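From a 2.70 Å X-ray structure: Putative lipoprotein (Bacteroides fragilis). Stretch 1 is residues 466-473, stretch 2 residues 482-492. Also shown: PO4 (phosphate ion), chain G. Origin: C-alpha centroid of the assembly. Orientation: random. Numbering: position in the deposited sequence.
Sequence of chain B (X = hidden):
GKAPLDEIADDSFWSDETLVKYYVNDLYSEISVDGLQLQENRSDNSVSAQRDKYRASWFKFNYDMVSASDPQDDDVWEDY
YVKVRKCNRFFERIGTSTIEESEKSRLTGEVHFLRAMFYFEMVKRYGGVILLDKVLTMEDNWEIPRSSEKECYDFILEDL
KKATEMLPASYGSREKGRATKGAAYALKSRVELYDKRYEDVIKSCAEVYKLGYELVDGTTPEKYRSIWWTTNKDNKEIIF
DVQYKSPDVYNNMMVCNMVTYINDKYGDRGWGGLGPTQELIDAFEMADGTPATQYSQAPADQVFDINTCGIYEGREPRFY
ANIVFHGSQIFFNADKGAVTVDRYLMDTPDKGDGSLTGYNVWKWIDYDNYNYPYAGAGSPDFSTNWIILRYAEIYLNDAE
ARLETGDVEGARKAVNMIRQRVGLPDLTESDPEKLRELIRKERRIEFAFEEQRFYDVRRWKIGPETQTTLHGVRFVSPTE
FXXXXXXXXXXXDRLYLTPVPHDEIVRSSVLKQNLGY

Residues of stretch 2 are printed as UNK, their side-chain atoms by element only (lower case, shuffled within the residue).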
# COMPACT_ATOMS: atom_id res chain seq x y z
N THR B 466 -11.72 -29.27 -7.68
CA THR B 466 -10.83 -28.52 -8.56
C THR B 466 -9.43 -28.30 -7.97
O THR B 466 -8.45 -28.36 -8.72
CB THR B 466 -11.48 -27.17 -8.91
OG1 THR B 466 -11.69 -26.41 -7.73
CG2 THR B 466 -12.79 -27.34 -9.65
N GLN B 467 -9.30 -28.06 -6.65
CA GLN B 467 -7.99 -27.84 -6.04
C GLN B 467 -7.38 -29.18 -5.64
O GLN B 467 -7.39 -29.55 -4.46
CB GLN B 467 -8.09 -26.84 -4.87
CG GLN B 467 -8.49 -25.41 -5.27
CD GLN B 467 -7.42 -24.72 -6.09
OE1 GLN B 467 -7.46 -24.75 -7.33
NE2 GLN B 467 -6.49 -24.04 -5.44
N THR B 468 -6.89 -29.93 -6.65
CA THR B 468 -6.26 -31.24 -6.51
C THR B 468 -4.92 -31.27 -7.23
O THR B 468 -4.24 -30.26 -7.29
CB THR B 468 -7.17 -32.35 -7.06
OG1 THR B 468 -7.66 -31.98 -8.35
CG2 THR B 468 -8.31 -32.68 -6.16
N THR B 469 -4.54 -32.46 -7.78
CA THR B 469 -3.33 -32.60 -8.56
C THR B 469 -3.65 -32.14 -9.96
O THR B 469 -4.56 -32.68 -10.60
CB THR B 469 -2.78 -34.01 -8.48
OG1 THR B 469 -2.44 -34.28 -7.13
CG2 THR B 469 -1.55 -34.20 -9.35
N LEU B 470 -2.93 -31.10 -10.41
CA LEU B 470 -3.09 -30.50 -11.73
C LEU B 470 -1.94 -30.96 -12.60
O LEU B 470 -0.89 -31.33 -12.10
CB LEU B 470 -3.19 -28.97 -11.66
CG LEU B 470 -4.31 -28.42 -10.78
CD1 LEU B 470 -4.17 -26.96 -10.63
CD2 LEU B 470 -5.71 -28.75 -11.35
N HIS B 471 -2.18 -30.97 -13.92
CA HIS B 471 -1.25 -31.52 -14.88
C HIS B 471 -0.88 -30.53 -15.98
O HIS B 471 -1.43 -29.44 -16.08
CB HIS B 471 -1.89 -32.78 -15.49
CG HIS B 471 -2.16 -33.84 -14.48
ND1 HIS B 471 -3.35 -33.88 -13.77
CD2 HIS B 471 -1.34 -34.81 -14.01
CE1 HIS B 471 -3.23 -34.90 -12.93
NE2 HIS B 471 -2.04 -35.48 -13.03
N GLY B 472 0.09 -30.95 -16.79
CA GLY B 472 0.59 -30.22 -17.95
C GLY B 472 1.29 -31.16 -18.90
O GLY B 472 1.16 -32.37 -18.78
N VAL B 473 2.02 -30.62 -19.87
CA VAL B 473 2.78 -31.44 -20.80
C VAL B 473 4.27 -31.03 -20.77
O VAL B 473 4.60 -29.92 -20.35
CB VAL B 473 2.22 -31.51 -22.26
CG1 VAL B 473 0.82 -32.09 -22.27
CG2 VAL B 473 2.28 -30.15 -22.96
N UNK B 482 5.03 -36.04 -22.91
CA UNK B 482 4.56 -36.80 -21.75
C UNK B 482 3.64 -35.87 -20.94
O UNK B 482 3.85 -34.64 -20.97
n UNK B 482 9.16 -40.37 -19.50
c UNK B 482 5.75 -37.27 -20.88
c UNK B 482 7.88 -38.54 -20.59
c UNK B 482 6.59 -38.44 -21.41
c UNK B 482 8.71 -39.79 -20.80
N UNK B 483 2.63 -36.43 -20.22
CA UNK B 483 1.75 -35.64 -19.33
C UNK B 483 2.43 -35.59 -17.97
O UNK B 483 2.92 -36.61 -17.49
c UNK B 483 0.29 -36.18 -19.27
c UNK B 483 -0.58 -35.34 -18.33
c UNK B 483 -0.32 -36.22 -20.68
N UNK B 484 2.51 -34.42 -17.38
CA UNK B 484 3.19 -34.19 -16.09
C UNK B 484 2.26 -33.72 -14.99
O UNK B 484 1.22 -33.14 -15.31
c UNK B 484 4.25 -33.07 -16.29
c UNK B 484 5.33 -33.48 -17.28
o UNK B 484 3.61 -31.85 -16.70
N UNK B 485 2.66 -33.87 -13.72
CA UNK B 485 1.99 -33.27 -12.55
C UNK B 485 2.55 -31.86 -12.45
O UNK B 485 3.77 -31.70 -12.55
c UNK B 485 0.84 -37.13 -9.37
c UNK B 485 1.37 -35.32 -11.12
n UNK B 485 0.73 -38.45 -10.07
c UNK B 485 1.87 -36.19 -9.98
c UNK B 485 2.24 -34.09 -11.27
N UNK B 486 1.71 -30.83 -12.37
CA UNK B 486 2.23 -29.45 -12.35
C UNK B 486 2.07 -28.79 -10.99
O UNK B 486 2.78 -27.83 -10.70
o UNK B 486 0.18 -28.78 -13.38
c UNK B 486 2.11 -28.92 -14.85
c UNK B 486 1.59 -28.59 -13.44
N UNK B 487 1.15 -29.29 -10.15
CA UNK B 487 0.87 -28.75 -8.82
C UNK B 487 0.06 -29.75 -8.01
O UNK B 487 -0.97 -30.25 -8.49
c UNK B 487 0.47 -26.42 -7.79
o UNK B 487 1.42 -26.73 -7.00
o UNK B 487 -0.20 -25.34 -7.71
c UNK B 487 0.12 -27.40 -8.91
N UNK B 488 0.53 -30.06 -6.80
CA UNK B 488 -0.17 -30.96 -5.88
C UNK B 488 -0.89 -30.06 -4.86
O UNK B 488 -0.33 -29.70 -3.81
c UNK B 488 1.39 -33.33 -7.43
c UNK B 488 1.81 -32.62 -6.18
c UNK B 488 -0.08 -33.11 -4.54
c UNK B 488 0.74 -32.05 -5.23
N UNK B 489 -2.09 -29.64 -5.22
CA UNK B 489 -2.92 -28.77 -4.38
C UNK B 489 -3.80 -29.57 -3.40
O UNK B 489 -4.02 -30.79 -3.56
c UNK B 489 -2.99 -26.88 -6.05
n UNK B 489 -2.94 -25.12 -7.71
n UNK B 489 -4.68 -24.04 -8.77
c UNK B 489 -3.82 -25.92 -6.85
c UNK B 489 -3.81 -27.85 -5.24
c UNK B 489 -3.38 -24.24 -8.60
n UNK B 489 -2.52 -23.60 -9.38
N UNK B 490 -4.37 -28.84 -2.43
CA UNK B 490 -5.31 -29.42 -1.51
C UNK B 490 -6.40 -28.41 -1.24
O UNK B 490 -6.31 -27.28 -1.71
c UNK B 490 -4.19 -28.90 0.75
o UNK B 490 -5.62 -30.89 0.37
c UNK B 490 -4.67 -29.99 -0.23
N UNK B 491 -7.44 -28.83 -0.49
CA UNK B 491 -8.60 -28.02 -0.16
C UNK B 491 -9.02 -28.15 1.31
O UNK B 491 -8.77 -29.17 1.97
c UNK B 491 -12.05 -27.90 -0.01
n UNK B 491 -12.90 -26.82 0.07
c UNK B 491 -10.48 -25.40 -2.14
c UNK B 491 -11.21 -26.27 -1.30
c UNK B 491 -12.21 -23.72 -1.84
c UNK B 491 -9.78 -28.44 -1.06
c UNK B 491 -12.40 -25.80 -0.71
c UNK B 491 -12.90 -24.52 -0.95
c UNK B 491 -11.00 -27.61 -0.84
c UNK B 491 -11.01 -24.15 -2.43
N UNK B 492 -9.65 -27.10 1.81
CA UNK B 492 -10.35 -27.00 3.09
C UNK B 492 -11.50 -26.01 2.89
O UNK B 492 -11.30 -24.96 2.28
c UNK B 492 -10.21 -26.67 5.55
c UNK B 492 -9.47 -26.60 4.24
o UNK B 492 -10.97 -25.77 5.90
n UNK B 492 -10.09 -27.79 6.25
P PO4 G . 4.38 -28.81 -5.68
O1 PO4 G . 3.15 -29.27 -4.61
O2 PO4 G . 5.96 -28.98 -4.94
O3 PO4 G . 4.11 -29.81 -6.87
O4 PO4 G . 4.15 -27.41 -6.52
O HOH W 1 -6.76 -24.50 -2.48

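Position 482 carries four carbons in an unbranched row ending in nitrogen. CB points away from stretch 1, and no side-chain atom comes nearer to it than 6.4 Å, which leaves the backbone to make the contact: the CA of Val-473 lies 3.4 Å from the O of 482. The chain is that of Lys-482.

Position 483 has three carbons, one carrying the other two. This short fork lies on the same sheet face as Val-473, and one tip comes within 4.0 Å of the CB of His-471. It is Val-483.

At 484 one carbon bears an oxygen and a carbon, and the oxygen lies 3.3 Å from the O of Gly-472; the pattern is that of threonine. The backbone of Thr-484 forms a reciprocal pair with Gly-472: Thr-484 N donates to Gly-472 O (2.8 Å), and Gly-472 N donates to Thr-484 O (2.9 Å).

Position 485 again shows four carbons in a row and a terminal nitrogen. CB points away, yet the second carbon lies 3.6 Å from CG2 of Thr-469 and 3.9 Å from NE2 of His-471. This is Lys-485, touching stretch 1 through its aliphatic part.

Position 486 has one carbon carrying an oxygen and a carbon, with CB directed toward stretch 1. Its methyl carbon is 3.5 Å from the N of Gly-472, and an ideal CB on that glycine would fall 2.7 Å from this methyl, a clash. The residue is Thr-486; its N donates to Leu-470 O at 2.7 Å and 174°.

Position 487 has two carbons, the second carrying two oxygens: a carboxylate, hence Asp-487. Its O accepts from Leu-470 N (2.9 Å, 170°), while its own N reaches Leu-470 O only weakly, at 3.5 Å. OD1 lies 2.9 Å from O4 of the phosphate.

At 488 four carbons fork at the first, with one arm two carbons long. The end of that arm approaches CG2 of Thr-469 to 3.6 Å. This is Ile-488, whose N makes a weak hydrogen bond to phosphate O1 (3.5 Å).

Position 489 runs through three carbons and a nitrogen to a carbon bearing two more nitrogens, a guanidinium. One terminal nitrogen lies 3.2 Å from OE1 of Gln-467, and CD1 of Leu-470 sits over one face of the group. In Arg-489, NH1 donates to that OE1, and NE forms a salt bridge with OD2 of Asp-487 (2.7 Å).

Position 490 has one carbon with an oxygen and a carbon, CB pointing away: Thr-490. Water 1 links its O (2.9 Å) to NE2 of Gln-467 (3.0 Å).

Position 491 has one carbon leading to fused five- and six-membered rings that hold eight carbons and one nitrogen. Their edge meets CG of Gln-467 at 3.7 Å. This is Trp-491.

At 492 two carbons lead to one oxygen and one nitrogen, the amide of Asn-492, without contact.

The contact is an antiparallel strand pair with a bulge between Leu-470 and His-471. Leu-470 O receives both Thr-486 N and, weakly, Asp-487 N, accommodating the extra residue. Beyond the strands, Arg-489 N donates to Thr-468 O (3.0 Å), and its side chain, braced by Asp-487, engages Gln-467 and Leu-470.

Stretch 2, residues 482-492: KVTKTDIRTWN
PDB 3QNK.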